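Local coordinates for putative outer membrane protein (LpxR) (Salmonella typhimurium, PDB 3FID) that removes acyl chains from lipid A as a lipopolysaccharide-modifying deacylase of the bacterial outer membrane, at residues A[82-87]-A[102-107]; A[142-147]-A[174-179]; A[169-174]-A[200-205]. All coordinates share one frame; numbering follows the deposited sequence.

Contact 1: A[82-87]-A[102-107]; sequences FLHTGL and GTDIGV. With ZN (zinc ion), chain E.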
loop_
_atom_site.group_PDB
_atom_site.type_symbol
_atom_site.label_atom_id
_atom_site.label_comp_id
_atom_site.label_asym_id
_atom_site.label_seq_id
_atom_site.Cartn_x
_atom_site.Cartn_y
_atom_site.Cartn_z
ATOM N N PHE A 82 -5.923 9.454 4.561
ATOM C CA PHE A 82 -6.237 8.387 5.491
ATOM C C PHE A 82 -5.062 8.333 6.480
ATOM O O PHE A 82 -3.941 8.073 6.085
ATOM C CB PHE A 82 -6.349 7.094 4.674
ATOM C CG PHE A 82 -6.544 5.837 5.498
ATOM C CD1 PHE A 82 -7.283 5.846 6.681
ATOM C CD2 PHE A 82 -6.033 4.630 5.021
ATOM C CE1 PHE A 82 -7.509 4.663 7.388
ATOM C CE2 PHE A 82 -6.229 3.440 5.729
ATOM C CZ PHE A 82 -6.971 3.464 6.917
ATOM N N LEU A 83 -5.334 8.614 7.749
ATOM C CA LEU A 83 -4.309 8.577 8.812
ATOM C C LEU A 83 -4.647 7.404 9.723
ATOM O O LEU A 83 -5.778 7.282 10.168
ATOM C CB LEU A 83 -4.362 9.866 9.625
ATOM C CG LEU A 83 -3.406 9.979 10.821
ATOM C CD1 LEU A 83 -1.896 10.136 10.424
ATOM C CD2 LEU A 83 -3.912 11.206 11.580
ATOM N N HIS A 84 -3.692 6.515 9.971
ATOM C CA HIS A 84 -4.069 5.250 10.623
ATOM C C HIS A 84 -2.967 4.673 11.487
ATOM O O HIS A 84 -1.803 4.956 11.289
ATOM C CB HIS A 84 -4.574 4.211 9.607
ATOM C CG HIS A 84 -3.716 4.072 8.377
ATOM N ND1 HIS A 84 -3.030 2.919 8.069
ATOM C CD2 HIS A 84 -3.468 4.934 7.364
ATOM C CE1 HIS A 84 -2.401 3.077 6.915
ATOM N NE2 HIS A 84 -2.634 4.302 6.481
ATOM N N THR A 85 -3.367 3.885 12.485
ATOM C CA THR A 85 -2.399 3.204 13.305
ATOM C C THR A 85 -2.996 1.852 13.596
ATOM O O THR A 85 -4.198 1.716 13.645
ATOM C CB THR A 85 -2.064 3.991 14.623
ATOM O OG1 THR A 85 -1.094 3.257 15.384
ATOM C CG2 THR A 85 -3.298 4.262 15.479
ATOM N N GLY A 86 -2.169 0.842 13.817
ATOM C CA GLY A 86 -2.767 -0.409 14.218
ATOM C C GLY A 86 -1.770 -1.441 14.686
ATOM O O GLY A 86 -0.591 -1.165 14.793
ATOM N N LEU A 87 -2.289 -2.642 14.900
ATOM C CA LEU A 87 -1.529 -3.781 15.356
ATOM C C LEU A 87 -1.870 -4.959 14.456
ATOM O O LEU A 87 -3.008 -5.068 13.968
ATOM C CB LEU A 87 -1.968 -4.133 16.782
ATOM C CG LEU A 87 -1.514 -3.195 17.904
ATOM C CD1 LEU A 87 -2.357 -3.480 19.148
ATOM C CD2 LEU A 87 -0.007 -3.368 18.170
ATOM N N GLY A 102 -5.212 -8.357 11.647
ATOM C CA GLY A 102 -4.878 -7.014 12.112
ATOM C C GLY A 102 -6.085 -6.119 12.314
ATOM O O GLY A 102 -7.162 -6.355 11.750
ATOM N N THR A 103 -5.899 -5.087 13.131
ATOM C CA THR A 103 -6.923 -4.053 13.318
ATOM C C THR A 103 -6.274 -2.680 13.319
ATOM O O THR A 103 -5.284 -2.487 14.028
ATOM C CB THR A 103 -7.696 -4.251 14.640
ATOM O OG1 THR A 103 -8.270 -5.565 14.662
ATOM C CG2 THR A 103 -8.835 -3.231 14.766
ATOM N N ASP A 104 -6.820 -1.754 12.511
ATOM C CA ASP A 104 -6.441 -0.330 12.519
ATOM C C ASP A 104 -7.539 0.510 13.143
ATOM O O ASP A 104 -8.712 0.162 13.046
ATOM C CB ASP A 104 -6.247 0.229 11.088
ATOM C CG ASP A 104 -4.850 0.022 10.565
ATOM O OD1 ASP A 104 -4.377 0.851 9.753
ATOM O OD2 ASP A 104 -4.205 -0.975 10.983
ATOM N N ILE A 105 -7.149 1.624 13.746
ATOM C CA ILE A 105 -8.074 2.723 13.944
ATOM C C ILE A 105 -7.568 3.873 13.096
ATOM O O ILE A 105 -6.365 4.039 12.888
ATOM C CB ILE A 105 -8.197 3.125 15.431
ATOM C CG1 ILE A 105 -6.806 3.323 16.051
ATOM C CG2 ILE A 105 -9.027 2.050 16.155
ATOM C CD1 ILE A 105 -6.799 3.664 17.591
ATOM N N GLY A 106 -8.488 4.638 12.547
ATOM C CA GLY A 106 -8.071 5.800 11.814
ATOM C C GLY A 106 -9.190 6.729 11.416
ATOM O O GLY A 106 -10.358 6.597 11.862
ATOM N N VAL A 107 -8.814 7.661 10.552
ATOM C CA VAL A 107 -9.732 8.696 10.040
ATOM C C VAL A 107 -9.429 8.985 8.566
ATOM O O VAL A 107 -8.261 8.997 8.148
ATOM C CB VAL A 107 -9.714 10.020 10.883
ATOM C CG1 VAL A 107 -8.283 10.623 11.017
ATOM C CG2 VAL A 107 -10.756 11.064 10.324
HETATM ZN ZN ZN E . -2.802 1.028 8.938
HETATM O O HOH W 1 -3.130 -3.468 11.518
HETATM O O HOH W 2 -2.902 -0.354 7.144
#

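Contact 2: A[142-147]-A[174-179]; sequences GYTAKG and NLFQYL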
loop_
_atom_site.group_PDB
_atom_site.type_symbol
_atom_site.label_atom_id
_atom_site.label_comp_id
_atom_site.label_asym_id
_atom_site.label_seq_id
_atom_site.Cartn_x
_atom_site.Cartn_y
_atom_site.Cartn_z
ATOM N N GLY A 142 -12.965 5.648 11.993
ATOM C CA GLY A 142 -13.360 4.259 11.896
ATOM C C GLY A 142 -12.259 3.283 12.200
ATOM O O GLY A 142 -11.222 3.643 12.746
ATOM N N TYR A 143 -12.515 2.042 11.843
ATOM C CA TYR A 143 -11.599 0.954 12.087
ATOM C C TYR A 143 -11.520 0.122 10.804
ATOM O O TYR A 143 -12.453 0.144 9.972
ATOM C CB TYR A 143 -12.125 0.106 13.246
ATOM C CG TYR A 143 -13.330 -0.731 12.864
ATOM C CD1 TYR A 143 -14.614 -0.175 12.858
ATOM C CD2 TYR A 143 -13.186 -2.078 12.489
ATOM C CE1 TYR A 143 -15.724 -0.929 12.491
ATOM C CE2 TYR A 143 -14.292 -2.841 12.121
ATOM C CZ TYR A 143 -15.558 -2.258 12.137
ATOM O OH TYR A 143 -16.669 -2.995 11.774
ATOM N N THR A 144 -10.398 -0.578 10.626
ATOM C CA THR A 144 -10.328 -1.629 9.625
ATOM C C THR A 144 -10.012 -2.930 10.358
ATOM O O THR A 144 -9.253 -2.920 11.310
ATOM C CB THR A 144 -9.295 -1.341 8.468
ATOM O OG1 THR A 144 -7.940 -1.324 8.981
ATOM C CG2 THR A 144 -9.589 0.002 7.833
ATOM N N ALA A 145 -10.651 -4.021 9.944
ATOM C CA ALA A 145 -10.336 -5.371 10.412
ATOM C C ALA A 145 -9.768 -6.081 9.199
ATOM O O ALA A 145 -10.389 -6.071 8.142
ATOM C CB ALA A 145 -11.614 -6.077 10.888
ATOM N N LYS A 146 -8.585 -6.674 9.353
ATOM C CA LYS A 146 -7.822 -7.184 8.208
ATOM C C LYS A 146 -7.425 -8.633 8.417
ATOM O O LYS A 146 -7.064 -9.038 9.523
ATOM C CB LYS A 146 -6.549 -6.348 8.010
ATOM C CG LYS A 146 -6.819 -4.871 7.695
ATOM C CD LYS A 146 -5.538 -4.101 7.538
ATOM C CE LYS A 146 -4.962 -3.719 8.874
ATOM N NZ LYS A 146 -3.621 -3.103 8.690
ATOM N N GLY A 147 -7.441 -9.415 7.352
ATOM C CA GLY A 147 -6.966 -10.795 7.488
ATOM C C GLY A 147 -6.400 -11.267 6.173
ATOM O O GLY A 147 -6.845 -10.821 5.109
ATOM N N ASN A 174 -15.874 0.503 8.389
ATOM C CA ASN A 174 -16.676 1.613 7.861
ATOM C C ASN A 174 -15.883 2.557 6.963
ATOM O O ASN A 174 -16.402 3.577 6.491
ATOM C CB ASN A 174 -17.373 2.378 9.010
ATOM C CG ASN A 174 -16.383 3.043 9.992
ATOM O OD1 ASN A 174 -15.293 2.499 10.281
ATOM N ND2 ASN A 174 -16.789 4.200 10.555
ATOM N N LEU A 175 -14.632 2.187 6.684
ATOM C CA LEU A 175 -13.797 2.972 5.785
ATOM C C LEU A 175 -13.521 2.200 4.491
ATOM O O LEU A 175 -13.781 2.727 3.401
ATOM C CB LEU A 175 -12.476 3.359 6.468
ATOM C CG LEU A 175 -12.539 4.041 7.836
ATOM C CD1 LEU A 175 -11.163 4.356 8.287
ATOM C CD2 LEU A 175 -13.334 5.324 7.735
ATOM N N PHE A 176 -12.996 0.973 4.619
ATOM C CA PHE A 176 -12.759 0.070 3.473
ATOM C C PHE A 176 -13.272 -1.335 3.760
ATOM O O PHE A 176 -13.121 -1.864 4.877
ATOM C CB PHE A 176 -11.261 -0.065 3.139
ATOM C CG PHE A 176 -10.548 1.247 2.944
ATOM C CD1 PHE A 176 -10.510 1.873 1.684
ATOM C CD2 PHE A 176 -9.912 1.854 4.017
ATOM C CE1 PHE A 176 -9.832 3.083 1.520
ATOM C CE2 PHE A 176 -9.225 3.036 3.863
ATOM C CZ PHE A 176 -9.173 3.669 2.616
ATOM N N GLN A 177 -13.814 -1.958 2.725
ATOM C CA GLN A 177 -14.337 -3.296 2.844
ATOM C C GLN A 177 -14.181 -3.971 1.493
ATOM O O GLN A 177 -14.637 -3.457 0.481
ATOM C CB GLN A 177 -15.788 -3.276 3.323
ATOM C CG GLN A 177 -16.343 -4.654 3.611
ATOM C CD GLN A 177 -17.354 -4.607 4.740
ATOM O OE1 GLN A 177 -17.006 -4.385 5.903
ATOM N NE2 GLN A 177 -18.620 -4.757 4.390
ATOM N N TYR A 178 -13.452 -5.081 1.493
ATOM C CA TYR A 178 -13.231 -5.874 0.287
ATOM C C TYR A 178 -12.809 -7.304 0.590
ATOM O O TYR A 178 -12.421 -7.629 1.718
ATOM C CB TYR A 178 -12.245 -5.190 -0.671
ATOM C CG TYR A 178 -10.802 -5.106 -0.200
ATOM C CD1 TYR A 178 -10.264 -3.899 0.257
ATOM C CD2 TYR A 178 -9.961 -6.235 -0.225
ATOM C CE1 TYR A 178 -8.889 -3.815 0.658
ATOM C CE2 TYR A 178 -8.642 -6.161 0.173
ATOM C CZ TYR A 178 -8.107 -4.944 0.609
ATOM O OH TYR A 178 -6.776 -4.889 1.011
ATOM N N LEU A 179 -12.918 -8.148 -0.435
ATOM C CA LEU A 179 -12.434 -9.521 -0.387
ATOM C C LEU A 179 -11.491 -9.671 -1.577
ATOM O O LEU A 179 -11.874 -9.364 -2.707
ATOM C CB LEU A 179 -13.594 -10.524 -0.510
ATOM C CG LEU A 179 -13.151 -12.002 -0.486
ATOM C CD1 LEU A 179 -12.570 -12.412 0.874
ATOM C CD2 LEU A 179 -14.303 -12.967 -0.907
HETATM O O HOH W 3 -12.800 -0.183 7.181
#

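Contact 3: A[169-174]-A[200-205]; sequences SAVGGN and GLLSRR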
loop_
_atom_site.group_PDB
_atom_site.type_symbol
_atom_site.label_atom_id
_atom_site.label_comp_id
_atom_site.label_asym_id
_atom_site.label_seq_id
_atom_site.Cartn_x
_atom_site.Cartn_y
_atom_site.Cartn_z
ATOM N N SER A 169 -7.459 -12.463 0.955
ATOM C CA SER A 169 -7.419 -11.381 1.924
ATOM C C SER A 169 -8.791 -10.817 2.146
ATOM O O SER A 169 -9.645 -10.881 1.270
ATOM C CB SER A 169 -6.511 -10.257 1.438
ATOM O OG SER A 169 -5.153 -10.655 1.546
ATOM N N ALA A 170 -8.985 -10.202 3.302
ATOM C CA ALA A 170 -10.272 -9.617 3.628
ATOM C C ALA A 170 -10.072 -8.387 4.509
ATOM O O ALA A 170 -9.248 -8.393 5.454
ATOM C CB ALA A 170 -11.157 -10.657 4.317
ATOM N N VAL A 171 -10.797 -7.323 4.178
ATOM C CA VAL A 171 -10.826 -6.096 4.983
ATOM C C VAL A 171 -12.289 -5.733 5.218
ATOM O O VAL A 171 -13.107 -5.836 4.316
ATOM C CB VAL A 171 -10.075 -4.913 4.277
ATOM C CG1 VAL A 171 -10.132 -3.639 5.097
ATOM C CG2 VAL A 171 -8.605 -5.298 4.049
ATOM N N GLY A 172 -12.607 -5.328 6.446
ATOM C CA GLY A 172 -13.949 -4.829 6.746
ATOM C C GLY A 172 -13.911 -3.623 7.664
ATOM O O GLY A 172 -12.854 -3.269 8.198
ATOM N N GLY A 173 -15.084 -3.027 7.869
ATOM C CA GLY A 173 -15.219 -1.811 8.657
ATOM C C GLY A 173 -15.955 -0.730 7.886
ATOM O O GLY A 173 -16.563 -1.002 6.842
ATOM N N ASN A 174 -15.874 0.503 8.389
ATOM C CA ASN A 174 -16.676 1.613 7.861
ATOM C C ASN A 174 -15.883 2.557 6.963
ATOM O O ASN A 174 -16.402 3.577 6.491
ATOM C CB ASN A 174 -17.373 2.378 9.010
ATOM C CG ASN A 174 -16.383 3.043 9.992
ATOM O OD1 ASN A 174 -15.293 2.499 10.281
ATOM N ND2 ASN A 174 -16.789 4.200 10.555
ATOM N N GLY A 200 -2.415 -4.064 -1.235
ATOM C CA GLY A 200 -3.423 -3.113 -0.753
ATOM C C GLY A 200 -3.208 -2.821 0.715
ATOM O O GLY A 200 -2.082 -2.494 1.137
ATOM N N LEU A 201 -4.274 -2.946 1.508
ATOM C CA LEU A 201 -4.170 -2.650 2.945
ATOM C C LEU A 201 -3.448 -3.765 3.724
ATOM O O LEU A 201 -3.227 -3.653 4.935
ATOM C CB LEU A 201 -5.569 -2.366 3.511
ATOM C CG LEU A 201 -6.229 -1.074 2.971
ATOM C CD1 LEU A 201 -7.728 -1.013 3.366
ATOM C CD2 LEU A 201 -5.528 0.191 3.397
ATOM N N LEU A 202 -3.100 -4.846 3.029
ATOM C CA LEU A 202 -2.322 -5.923 3.631
ATOM C C LEU A 202 -0.845 -5.848 3.183
ATOM O O LEU A 202 -0.043 -6.708 3.527
ATOM C CB LEU A 202 -2.939 -7.309 3.298
ATOM C CG LEU A 202 -4.127 -7.919 4.072
ATOM C CD1 LEU A 202 -3.790 -8.263 5.538
ATOM C CD2 LEU A 202 -5.389 -7.024 3.975
ATOM N N SER A 203 -0.469 -4.793 2.463
ATOM C CA SER A 203 0.907 -4.669 2.020
ATOM C C SER A 203 1.829 -4.450 3.238
ATOM O O SER A 203 1.435 -3.844 4.247
ATOM C CB SER A 203 1.030 -3.597 0.924
ATOM O OG SER A 203 1.095 -2.292 1.457
ATOM N N ARG A 204 3.031 -5.004 3.182
ATOM C CA ARG A 204 3.842 -5.031 4.394
ATOM C C ARG A 204 4.612 -3.717 4.579
ATOM O O ARG A 204 5.054 -3.418 5.691
ATOM C CB ARG A 204 4.708 -6.285 4.444
ATOM C CG ARG A 204 3.876 -7.595 4.725
ATOM C CD ARG A 204 3.764 -7.817 6.237
ATOM N NE ARG A 204 5.044 -8.332 6.705
ATOM C CZ ARG A 204 5.491 -8.277 7.949
ATOM N NH1 ARG A 204 4.776 -7.693 8.911
ATOM N NH2 ARG A 204 6.675 -8.777 8.216
ATOM N N ARG A 205 4.725 -2.935 3.503
ATOM C CA ARG A 205 5.260 -1.554 3.557
ATOM C C ARG A 205 6.579 -1.472 4.335
ATOM O O ARG A 205 6.758 -0.615 5.207
ATOM C CB ARG A 205 4.209 -0.586 4.147
ATOM C CG ARG A 205 2.881 -0.611 3.358
ATOM C CD ARG A 205 1.866 0.399 3.878
ATOM N NE ARG A 205 2.230 1.797 3.601
ATOM C CZ ARG A 205 1.378 2.820 3.736
ATOM N NH1 ARG A 205 0.134 2.586 4.137
ATOM N NH2 ARG A 205 1.749 4.075 3.444
#

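Contact 1: A[82-87]-A[102-107]
A zinc site lies on the beta hairpin of strands 80-94 and 97-108, where H84 and D104 reach one metal ion from its two neighbouring strands. H84 ND1 binds the zinc ion at 2.1 Å and D104 OD1 at 1.8 Å; a water and H54 of the next strand are the other ligands. The imidazole and carboxylate planes stand 32° apart. F82 covers one face of the imidazole, its CE2 lying over the ring centre. H84 NE2, the nitrogen turned from the metal, is hydrogen-bonded to D58, which would fix the ring's rotation. A water lies 2.8 Å from D104 OD2 and also within hydrogen-bonding distance of L87 O, shared among more acceptors than it has protons. The same carboxylate oxygen forms a salt bridge with K146.

Behind the site the backbones form a regular antiparallel ladder. T85 N donates to I105 O at 3.0 Å, and I105 N returns the bond to T85 O. On the face away from the zinc ion, T85 CG2 and I105 CG1 lie side by side, 3.7 Å apart. Strand 49-60 flanks the hairpin beyond 82-87, while strand 140-157 pairs with 102-107 beyond the other edge.

Contact 2: A[142-147]-A[174-179]
G142 and Y143 meet the side-chain amide of N174 at the turn between strands 160-173 and 176-188, and here the contact is tight. N174 OD1 comes within 3.1 Å of G142 CA and accepts a hydrogen bond from Y143 N at 3.2 Å. The N-H lies in the plane of the amide carbonyl, with a C=O...N angle of 158°, so the bond has good direction despite its length. N174 CG lies between its own backbone N and carbonyl carbon (chi1 63°), and the next torsion turns the amide to the strand; ND2 is held by Y141 O, and together the two bonds fix the flip of the amide. G142 has no side chain, so OD1 sits directly against its CA, and L175 CG approaches the same CA to 4.1 Å. The Y143 ring slants past the amide, the two planes 25° apart, with CD1 3.8 Å from OD1; the tyrosine itself is on the surface, the open side of the contact.

Farther along, the two segments draw apart and a water lies between them, 2.8 Å from Y143 O. It accepts from F176 N, joining backbones too distant to bond directly. The last side-chain touch is thin: T144 CG2 lies at the edge of the F176 ring, near its plane, 4.3 Å from CD2. From A145 and Q177 onward the segments make no contact, because strand 160-173 runs between them and pairs with both. Strand 97-108 flanks 142-147 on its other side, and F176 meets the ring of F82 from strand 80-94.

Contact 3: A[169-174]-A[200-205]
V171 faces two leucines of the 200-205 loop, L201 and L202, and gives one methyl to each. The side chains of V171 and L201 cross at about a right angle, with CG1 of V171 4.0 Å from CD1 of L201. Against L202 the same valine lies differently: the two side chains slide past each other in opposite directions, and V171 CG2 comes to 3.7 Å from L202 CD2. The valine's torsion explains the division. CG1 is anti to the backbone N (chi1 179°) and CG2 anti to the carbonyl carbon, so the two branches diverge toward consecutive residues of the loop.

L202 also reaches S169, two residues back along the strand, where S169 OG lies 3.9 Å from L202 CG. The hydroxyl is hydrogen-bonded to E167; toward the leucine it makes only van der Waals contact, and no hydrogen bond joins the two segments. L201 and L202 form a short 3-10 turn that points both side chains at the strand, with S203 N bonded to G200 O at 3.1 Å.

Y178 touches both V171 and L202 from strand 176-188, and L201 extends to F176 and F82, its side chain about 6 Å from that of the zinc ligand H84. The arrangement is that of a loop folded into the interior of an outer-membrane beta-barrel, its apolar side chains packed against inward-facing residues of the wall.

Followed from the N terminus, the chain first closes contact 1, a hairpin complete before the others begin. Strand 140-157 then opens contact 2 and joins contact 1 directly, through backbone hydrogen bonds to strand 97-108. Strand 160-173 opens contact 3 before contact 2 closes at 174-179, so the two cross along the chain; they share N174, and 169-174 pairs with 142-147. Contact 3 closes last, when the 200-205 loop returns to the wall. There R205 packs on H84 and L201 on F82, bringing contact 3 back to contact 1. Together the three contacts tie neighbouring strands of the barrel wall to a loop inside it, around one zinc site.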